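11S globulin seed storage protein (Amaranthus hypochondriacus, PDB 3QAC) probably serves as a seed storage protein, a nutrient reservoir built of two cupin domains in each subunit. Local coordinates at residues Leu287-Lys296 with Arg306-Ile317. Residues are numbered along the deposited sequence; the frame is centred on the assembly and turned at random.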
ATOM      1  N   LEU A 287      -0.836  19.190  15.241  1.00 54.48           N
ATOM      2  CA  LEU A 287      -0.218  17.896  14.966  1.00 57.79           C
ATOM      3  C   LEU A 287      -0.204  17.008  16.205  1.00 54.37           C
ATOM      4  O   LEU A 287       0.544  16.028  16.272  1.00 50.97           O
ATOM      5  CB  LEU A 287       1.209  18.076  14.444  1.00 54.46           C
ATOM      6  CG  LEU A 287       1.294  18.532  12.990  1.00 55.49           C
ATOM      7  CD1 LEU A 287       2.730  18.750  12.602  1.00 49.51           C
ATOM      8  CD2 LEU A 287       0.657  17.492  12.099  1.00 47.55           C
ATOM      9  N   ALA A 288      -1.031  17.368  17.183  1.00 47.90           N
ATOM     10  CA  ALA A 288      -1.119  16.626  18.431  1.00 48.28           C
ATOM     11  C   ALA A 288      -2.510  16.747  19.030  1.00 47.52           C
ATOM     12  O   ALA A 288      -3.216  17.706  18.767  1.00 49.57           O
ATOM     13  CB  ALA A 288      -0.095  17.131  19.414  1.00 46.58           C
ATOM     14  N   VAL A 289      -2.915  15.751  19.808  1.00 46.88           N
ATOM     15  CA  VAL A 289      -4.017  15.936  20.742  1.00 49.38           C
ATOM     16  C   VAL A 289      -3.649  15.327  22.102  1.00 47.48           C
ATOM     17  O   VAL A 289      -3.039  14.265  22.185  1.00 39.12           O
ATOM     18  CB  VAL A 289      -5.401  15.394  20.242  1.00 50.54           C
ATOM     19  CG1 VAL A 289      -5.411  15.120  18.746  1.00 50.72           C
ATOM     20  CG2 VAL A 289      -5.816  14.165  21.031  1.00 51.39           C
ATOM     21  N   ASN A 290      -4.004  16.027  23.168  1.00 45.71           N
ATOM     22  CA  ASN A 290      -3.716  15.544  24.499  1.00 44.16           C
ATOM     23  C   ASN A 290      -4.795  14.563  24.945  1.00 48.39           C
ATOM     24  O   ASN A 290      -5.972  14.918  25.036  1.00 51.84           O
ATOM     25  CB  ASN A 290      -3.601  16.708  25.462  1.00 39.79           C
ATOM     26  CG  ASN A 290      -2.922  16.323  26.731  1.00 42.32           C
ATOM     27  OD1 ASN A 290      -3.475  15.566  27.519  1.00 46.63           O
ATOM     28  ND2 ASN A 290      -1.709  16.828  26.944  1.00 39.00           N
ATOM     29  N   VAL A 291      -4.401  13.319  25.192  1.00 44.15           N
ATOM     30  CA  VAL A 291      -5.368  12.276  25.521  1.00 46.13           C
ATOM     31  C   VAL A 291      -5.667  12.261  27.011  1.00 46.48           C
ATOM     32  O   VAL A 291      -6.465  11.457  27.485  1.00 51.01           O
ATOM     33  CB  VAL A 291      -4.896  10.875  25.074  1.00 41.51           C
ATOM     34  CG1 VAL A 291      -4.946  10.768  23.567  1.00 44.96           C
ATOM     35  CG2 VAL A 291      -3.510  10.611  25.582  1.00 31.83           C
ATOM     36  N   ASP A 292      -5.025  13.156  27.752  1.00 46.77           N
ATOM     37  CA  ASP A 292      -5.347  13.308  29.168  1.00 50.58           C
ATOM     38  C   ASP A 292      -6.551  14.232  29.387  1.00 51.72           C
ATOM     39  O   ASP A 292      -6.980  14.465  30.517  1.00 54.02           O
ATOM     40  CB  ASP A 292      -4.125  13.778  29.946  1.00 42.02           C
ATOM     41  CG  ASP A 292      -3.194  12.640  30.269  1.00 48.22           C
ATOM     42  OD1 ASP A 292      -3.668  11.487  30.143  1.00 45.81           O
ATOM     43  OD2 ASP A 292      -2.023  12.886  30.663  1.00 42.76           O
ATOM     44  N   ASP A 293      -7.106  14.730  28.291  1.00 49.32           N
ATOM     45  CA  ASP A 293      -8.241  15.631  28.362  1.00 47.56           C
ATOM     46  C   ASP A 293      -9.507  14.805  28.549  1.00 47.41           C
ATOM     47  O   ASP A 293     -10.049  14.261  27.587  1.00 47.71           O
ATOM     48  CB  ASP A 293      -8.305  16.468  27.090  1.00 47.50           C
ATOM     49  CG  ASP A 293      -9.468  17.456  27.082  1.00 56.15           C
ATOM     50  OD1 ASP A 293     -10.463  17.242  27.817  1.00 55.00           O
ATOM     51  OD2 ASP A 293      -9.387  18.446  26.318  1.00 54.09           O
ATOM     52  N   PRO A 294     -10.005  14.736  29.790  1.00 47.69           N
ATOM     53  CA  PRO A 294     -11.102  13.811  30.092  1.00 49.18           C
ATOM     54  C   PRO A 294     -12.370  14.076  29.278  1.00 47.93           C
ATOM     55  O   PRO A 294     -13.162  13.144  29.108  1.00 47.35           O
ATOM     56  CB  PRO A 294     -11.351  14.031  31.592  1.00 51.79           C
ATOM     57  CG  PRO A 294     -10.120  14.729  32.102  1.00 51.38           C
ATOM     58  CD  PRO A 294      -9.654  15.565  30.952  1.00 46.60           C
ATOM     59  N   SER A 295     -12.569  15.298  28.786  1.00 44.09           N
ATOM     60  CA  SER A 295     -13.744  15.568  27.954  1.00 43.21           C
ATOM     61  C   SER A 295     -13.660  14.870  26.600  1.00 52.18           C
ATOM     62  O   SER A 295     -14.682  14.670  25.936  1.00 52.07           O
ATOM     63  CB  SER A 295     -13.926  17.065  27.721  1.00 46.64           C
ATOM     64  OG  SER A 295     -12.989  17.548  26.782  1.00 53.63           O
ATOM     65  N   LYS A 296     -12.449  14.500  26.186  1.00 52.00           N
ATOM     66  CA  LYS A 296     -12.266  13.910  24.864  1.00 47.09           C
ATOM     67  C   LYS A 296     -12.470  12.402  24.862  1.00 44.73           C
ATOM     68  O   LYS A 296     -12.713  11.807  23.818  1.00 46.82           O
ATOM     69  CB  LYS A 296     -10.916  14.309  24.269  1.00 51.64           C
ATOM     70  CG  LYS A 296     -10.800  15.820  24.056  1.00 58.45           C
ATOM     71  CD  LYS A 296      -9.577  16.184  23.220  1.00 70.46           C
ATOM     72  CE  LYS A 296      -9.826  17.461  22.400  1.00 69.49           C
ATOM     73  NZ  LYS A 296      -8.791  17.677  21.327  1.00 71.25           N
ATOM     74  N   ARG A 306     -11.428   5.131  31.613  1.00 49.87           N
ATOM     75  CA  ARG A 306     -11.721   5.745  30.332  1.00 48.29           C
ATOM     76  C   ARG A 306     -10.783   5.317  29.200  1.00 47.13           C
ATOM     77  O   ARG A 306      -9.663   4.808  29.414  1.00 43.39           O
ATOM     78  CB  ARG A 306     -11.730   7.270  30.455  1.00 46.16           C
ATOM     79  CG  ARG A 306     -10.420   7.851  30.892  1.00 46.84           C
ATOM     80  CD  ARG A 306     -10.374   9.328  30.584  1.00 49.42           C
ATOM     81  NE  ARG A 306      -9.737  10.085  31.657  1.00 62.59           N
ATOM     82  CZ  ARG A 306      -8.442  10.396  31.701  1.00 63.68           C
ATOM     83  NH1 ARG A 306      -7.969  11.094  32.731  1.00 63.45           N
ATOM     84  NH2 ARG A 306      -7.615  10.010  30.727  1.00 64.90           N
ATOM     85  N   LEU A 307     -11.264   5.551  27.988  1.00 40.51           N
ATOM     86  CA  LEU A 307     -10.541   5.233  26.784  1.00 41.78           C
ATOM     87  C   LEU A 307     -10.641   6.468  25.915  1.00 43.80           C
ATOM     88  O   LEU A 307     -11.711   7.043  25.774  1.00 50.46           O
ATOM     89  CB  LEU A 307     -11.192   4.027  26.117  1.00 40.85           C
ATOM     90  CG  LEU A 307     -10.472   3.333  24.984  1.00 45.03           C
ATOM     91  CD1 LEU A 307      -9.135   2.744  25.486  1.00 49.28           C
ATOM     92  CD2 LEU A 307     -11.378   2.254  24.445  1.00 49.21           C
ATOM     93  N   THR A 308      -9.520   6.904  25.366  1.00 45.17           N
ATOM     94  CA  THR A 308      -9.493   8.119  24.568  1.00 43.83           C
ATOM     95  C   THR A 308      -8.749   7.841  23.285  1.00 45.17           C
ATOM     96  O   THR A 308      -7.589   7.436  23.319  1.00 42.46           O
ATOM     97  CB  THR A 308      -8.801   9.261  25.319  1.00 43.04           C
ATOM     98  OG1 THR A 308      -9.551   9.575  26.490  1.00 45.32           O
ATOM     99  CG2 THR A 308      -8.709  10.494  24.450  1.00 46.03           C
ATOM    100  N   THR A 309      -9.420   8.032  22.154  1.00 47.02           N
ATOM    101  CA  THR A 309      -8.813   7.683  20.876  1.00 47.31           C
ATOM    102  C   THR A 309      -8.264   8.887  20.138  1.00 47.31           C
ATOM    103  O   THR A 309      -8.837   9.968  20.173  1.00 47.33           O
ATOM    104  CB  THR A 309      -9.779   6.928  19.951  1.00 49.61           C
ATOM    105  OG1 THR A 309     -10.806   7.821  19.505  1.00 65.88           O
ATOM    106  CG2 THR A 309     -10.409   5.767  20.675  1.00 47.41           C
ATOM    107  N   VAL A 310      -7.116   8.695  19.501  1.00 47.50           N
ATOM    108  CA  VAL A 310      -6.608   9.654  18.543  1.00 47.47           C
ATOM    109  C   VAL A 310      -6.649   8.988  17.185  1.00 47.10           C
ATOM    110  O   VAL A 310      -5.964   7.980  16.947  1.00 44.16           O
ATOM    111  CB  VAL A 310      -5.165  10.029  18.825  1.00 44.91           C
ATOM    112  CG1 VAL A 310      -4.763  11.213  17.954  1.00 41.48           C
ATOM    113  CG2 VAL A 310      -4.996  10.349  20.276  1.00 38.95           C
ATOM    114  N   ASN A 311      -7.471   9.547  16.309  1.00 44.58           N
ATOM    115  CA  ASN A 311      -7.557   9.097  14.932  1.00 39.72           C
ATOM    116  C   ASN A 311      -7.658  10.288  13.987  1.00 32.63           C
ATOM    117  O   ASN A 311      -7.247  11.385  14.328  1.00 35.39           O
ATOM    118  CB  ASN A 311      -8.716   8.124  14.741  1.00 40.91           C
ATOM    119  CG  ASN A 311     -10.071   8.739  15.084  1.00 43.55           C
ATOM    120  OD1 ASN A 311     -10.232   9.958  15.111  1.00 42.12           O
ATOM    121  ND2 ASN A 311     -11.053   7.883  15.341  1.00 43.01           N
ATOM    122  N   SER A 312      -8.176  10.051  12.795  1.00 32.60           N
ATOM    123  CA  SER A 312      -8.145  11.032  11.724  1.00 42.51           C
ATOM    124  C   SER A 312      -9.133  12.180  11.924  1.00 42.55           C
ATOM    125  O   SER A 312      -9.056  13.182  11.226  1.00 47.84           O
ATOM    126  CB  SER A 312      -8.450  10.352  10.392  1.00 46.11           C
ATOM    127  OG  SER A 312      -7.457   9.405  10.062  1.00 44.19           O
ATOM    128  N   PHE A 313     -10.058  12.027  12.865  1.00 45.64           N
ATOM    129  CA  PHE A 313     -11.076  13.052  13.117  1.00 49.26           C
ATOM    130  C   PHE A 313     -10.602  14.120  14.097  1.00 47.93           C
ATOM    131  O   PHE A 313     -10.798  15.306  13.864  1.00 45.17           O
ATOM    132  CB  PHE A 313     -12.390  12.412  13.568  1.00 46.24           C
ATOM    133  CG  PHE A 313     -12.802  11.272  12.696  1.00 57.02           C
ATOM    134  CD1 PHE A 313     -13.275  11.506  11.413  1.00 63.03           C
ATOM    135  CD2 PHE A 313     -12.664   9.961  13.131  1.00 59.27           C
ATOM    136  CE1 PHE A 313     -13.625  10.451  10.585  1.00 69.04           C
ATOM    137  CE2 PHE A 313     -13.017   8.895  12.317  1.00 62.79           C
ATOM    138  CZ  PHE A 313     -13.495   9.140  11.037  1.00 70.63           C
ATOM    139  N   ASN A 314      -9.956  13.723  15.182  1.00 39.68           N
ATOM    140  CA  ASN A 314      -9.394  14.737  16.055  1.00 42.43           C
ATOM    141  C   ASN A 314      -7.948  15.070  15.704  1.00 43.92           C
ATOM    142  O   ASN A 314      -7.427  16.096  16.126  1.00 47.00           O
ATOM    143  CB  ASN A 314      -9.553  14.362  17.530  1.00 44.47           C
ATOM    144  CG  ASN A 314      -9.107  12.944  17.817  1.00 45.30           C
ATOM    145  OD1 ASN A 314      -9.657  12.270  18.687  1.00 49.03           O
ATOM    146  ND2 ASN A 314      -8.127  12.481  17.071  1.00 38.81           N
ATOM    147  N   LEU A 315      -7.299  14.203  14.931  1.00 45.48           N
ATOM    148  CA  LEU A 315      -5.948  14.488  14.442  1.00 41.23           C
ATOM    149  C   LEU A 315      -5.892  14.167  12.955  1.00 44.49           C
ATOM    150  O   LEU A 315      -5.533  13.047  12.555  1.00 39.12           O
ATOM    151  CB  LEU A 315      -4.899  13.697  15.228  1.00 41.66           C
ATOM    152  CG  LEU A 315      -3.451  14.194  15.124  1.00 42.80           C
ATOM    153  CD1 LEU A 315      -3.396  15.699  15.020  1.00 48.97           C
ATOM    154  CD2 LEU A 315      -2.627  13.733  16.301  1.00 43.77           C
ATOM    155  N   PRO A 316      -6.273  15.150  12.121  1.00 44.42           N
ATOM    156  CA  PRO A 316      -6.489  14.919  10.682  1.00 46.85           C
ATOM    157  C   PRO A 316      -5.239  14.441   9.945  1.00 40.49           C
ATOM    158  O   PRO A 316      -5.358  13.674   8.997  1.00 37.47           O
ATOM    159  CB  PRO A 316      -6.946  16.293  10.163  1.00 44.03           C
ATOM    160  CG  PRO A 316      -7.529  16.982  11.390  1.00 47.05           C
ATOM    161  CD  PRO A 316      -6.634  16.522  12.525  1.00 47.64           C
ATOM    162  N   ILE A 317      -4.065  14.878  10.386  1.00 35.30           N
ATOM    163  CA  ILE A 317      -2.820  14.436   9.771  1.00 38.69           C
ATOM    164  C   ILE A 317      -2.751  12.895   9.761  1.00 44.26           C
ATOM    165  O   ILE A 317      -2.161  12.297   8.867  1.00 45.83           O
ATOM    166  CB  ILE A 317      -1.596  15.067  10.481  1.00 39.59           C
ATOM    167  CG1 ILE A 317      -0.304  14.788   9.723  1.00 41.58           C
ATOM    168  CG2 ILE A 317      -1.471  14.565  11.905  1.00 43.84           C
ATOM    169  CD1 ILE A 317      -0.327  15.215   8.289  1.00 44.62           C
TER
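Pro294 lies over one face of the Arg306 guanidinium, its CA above the plane, while the carbonyl oxygens of Val291 and Asp292 approach the group obliquely. The nearer of the two, Val291 O, is 3.7 Å from Arg306 NH2, which is proximity rather than a bond. Asp292 OD1 stays 4.3 Å from Arg306 NH2, beyond salt-bridge range, and is instead paired with Lys327. A type I turn, Asn290 to Asp293, carries Val291 and Asp292, with Pro294 directly after it; Asn290 OD1 closes an Asx turn over it by accepting from Asp292 N (2.9 Å, N-H...O angle 141°).

Past the arginine the contact is mainly apolar. Val291 meets Val310 at about a right angle: Val291 CG1 lies 3.3 Å from Val310 CG2, tighter than normal van der Waals spacing, and reaches there by standing anti to its own carbonyl carbon (chi1 -71°). Thr308 CG2 lies 3.9 Å from Val291 CG1, the two side chains crossing obliquely. Val289 faces Val310 tip to tip, Val289 CG2 to Val310 CG2 4.0 Å, and Val289 CG1 rests 3.8 Å from Leu315 CB. At the far end Leu287 CD2 touches Ile317 CG2 at 3.6 Å.

In the fold, strand 288-290 is an outermost strand, within this chain, of the seven-stranded sheet that also holds strands 72-78 and 138-142, and bonds through its backbone to 138-142. Strand 305-310 belongs to the second domain's sheet, beside strand 324-330. The packing therefore joins the edge strand of one cupin sheet to a strand one in from the edge of the other, with helix 318-321 adjoining Val310 through Leu318.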